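Local coordinates for protein 11S globulin isoform 1 (PDB 5WPW) that serves as a seed storage protein of coconut, a hexameric 11S globulin built of cupin domains that is also a potential food allergen, at the interface of chains A and B. Numbering follows the deposited sequence. Chains: chain A/B, 11S globulin isoform 1.

The interface of chains A and B. Residues chain A 324-327; chain B 155-156, 164, 176-177, 179.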
# COMPACT_ATOMS: atom_id res chain seq x y z
N ASP A 324 -29.05 -17.71 13.90
CA ASP A 324 -28.73 -17.50 12.48
C ASP A 324 -29.71 -16.51 11.83
O ASP A 324 -30.55 -15.88 12.50
CB ASP A 324 -28.65 -18.84 11.73
CG ASP A 324 -30.02 -19.44 11.39
OD1 ASP A 324 -31.09 -18.86 11.71
OD2 ASP A 324 -29.98 -20.54 10.79
N ASP A 325 -29.62 -16.40 10.50
CA ASP A 325 -30.38 -15.41 9.74
C ASP A 325 -31.85 -15.76 9.62
O ASP A 325 -32.63 -14.90 9.18
CB ASP A 325 -29.79 -15.24 8.34
CG ASP A 325 -29.68 -16.54 7.59
OD1 ASP A 325 -29.19 -17.51 8.18
OD2 ASP A 325 -30.07 -16.58 6.40
N ARG A 326 -32.23 -16.98 9.97
CA ARG A 326 -33.62 -17.40 10.10
C ARG A 326 -34.22 -17.04 11.46
O ARG A 326 -35.39 -17.33 11.70
CB ARG A 326 -33.73 -18.91 9.88
CG ARG A 326 -33.33 -19.38 8.47
CD ARG A 326 -33.45 -20.89 8.31
NE ARG A 326 -32.97 -21.61 9.49
CZ ARG A 326 -31.85 -22.32 9.53
NH1 ARG A 326 -31.09 -22.42 8.44
NH2 ARG A 326 -31.48 -22.94 10.65
N GLY A 327 -33.45 -16.42 12.36
CA GLY A 327 -33.94 -16.27 13.72
C GLY A 327 -34.02 -17.56 14.49
O GLY A 327 -34.61 -17.58 15.58
N GLN B 155 -29.67 -12.33 4.84
CA GLN B 155 -30.05 -11.13 5.57
C GLN B 155 -30.41 -11.48 7.01
O GLN B 155 -31.20 -12.40 7.25
CB GLN B 155 -31.24 -10.43 4.90
CG GLN B 155 -31.33 -8.95 5.20
CD GLN B 155 -32.76 -8.43 5.20
OE1 GLN B 155 -33.71 -9.21 5.23
NE2 GLN B 155 -32.91 -7.12 5.17
N PHE B 156 -29.82 -10.74 7.95
CA PHE B 156 -29.98 -10.95 9.39
C PHE B 156 -30.74 -9.75 9.93
O PHE B 156 -30.18 -8.67 10.06
CB PHE B 156 -28.63 -11.08 10.09
CG PHE B 156 -27.79 -12.26 9.63
CD1 PHE B 156 -27.20 -12.28 8.38
CD2 PHE B 156 -27.58 -13.35 10.48
CE1 PHE B 156 -26.41 -13.38 7.98
CE2 PHE B 156 -26.80 -14.43 10.10
CZ PHE B 156 -26.22 -14.45 8.85
N GLN B 164 -40.10 -14.79 3.68
CA GLN B 164 -39.00 -15.10 2.76
C GLN B 164 -39.51 -15.26 1.32
O GLN B 164 -39.38 -14.35 0.51
CB GLN B 164 -38.27 -16.37 3.20
CG GLN B 164 -37.52 -16.23 4.51
CD GLN B 164 -36.87 -17.53 4.96
OE1 GLN B 164 -37.32 -18.61 4.58
NE2 GLN B 164 -35.82 -17.42 5.76
N LYS B 176 -39.01 -15.33 8.00
CA LYS B 176 -37.70 -15.21 8.63
C LYS B 176 -37.81 -14.35 9.88
O LYS B 176 -38.31 -13.23 9.84
CB LYS B 176 -36.71 -14.60 7.63
CG LYS B 176 -35.63 -13.69 8.21
CD LYS B 176 -35.05 -12.80 7.12
CE LYS B 176 -34.47 -13.62 5.96
NZ LYS B 176 -33.16 -14.24 6.32
N GLU B 177 -37.32 -14.89 11.00
CA GLU B 177 -37.35 -14.20 12.28
C GLU B 177 -36.10 -13.34 12.46
O GLU B 177 -35.09 -13.52 11.79
CB GLU B 177 -37.47 -15.20 13.43
CG GLU B 177 -38.69 -16.11 13.36
CD GLU B 177 -39.94 -15.43 13.91
OE1 GLU B 177 -39.82 -14.28 14.39
OE2 GLU B 177 -41.03 -16.03 13.86
N ILE B 179 -32.82 -11.98 14.63
CA ILE B 179 -31.79 -12.82 15.26
C ILE B 179 -32.03 -12.94 16.76
O ILE B 179 -31.66 -13.96 17.36
CB ILE B 179 -30.41 -12.24 14.97
CG1 ILE B 179 -30.40 -10.77 15.32
CG2 ILE B 179 -30.10 -12.42 13.49
CD1 ILE B 179 -29.04 -10.25 15.70
O HOH W 1 -33.12 -12.59 10.50
O HOH W 2 -31.40 -15.07 4.47
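The side-chain amine NZ of B:Lys176 reaches across to the backbone carbonyl O of A:Asp325 at 3.0 Å. It approaches from above the carbonyl plane, 52° out of it. NZ of B:Lys176 also donates to the backbone O of B:Gln155 in its own chain, 2.8 Å away and in the carbonyl plane. A water joins NZ to the carboxylate OD2 of A:Asp325. NZ of B:Lys176 and OD2 of A:Asp325 also form a long salt bridge of 3.9 Å. The lysine chain bends at its last two torsions (-58° and -75°), which wraps CG to NZ round the carbonyl oxygen of A:Asp325. A second water links this carbonyl to the backbone O of B:Glu177.

The CB of A:Asp325 sits over the centre of the B:Phe156 ring, 3.5 Å from its centroid, in a CH-pi contact. Further along the turn, the backbone N of B:Glu177 donates to O of A:Arg326 at 3.2 Å. Within chain A, the carboxylate of A:Asp324 braces the loop. Its OD1 accepts a hydrogen bond from the backbone N of A:Arg326, met from above the carboxylate plane. OD2 of A:Asp324 forms a salt bridge with guanidinium NH2 of A:Arg326 at 2.8 Å. The CG of A:Asp324 lies over one guanidinium face.

The loop between strands 317-323 and 329-336 of chain A thus docks against strands 155-157 and 175-177 of chain B. The patch forms one part of the contact between two subunits of the 11S globulin hexamer.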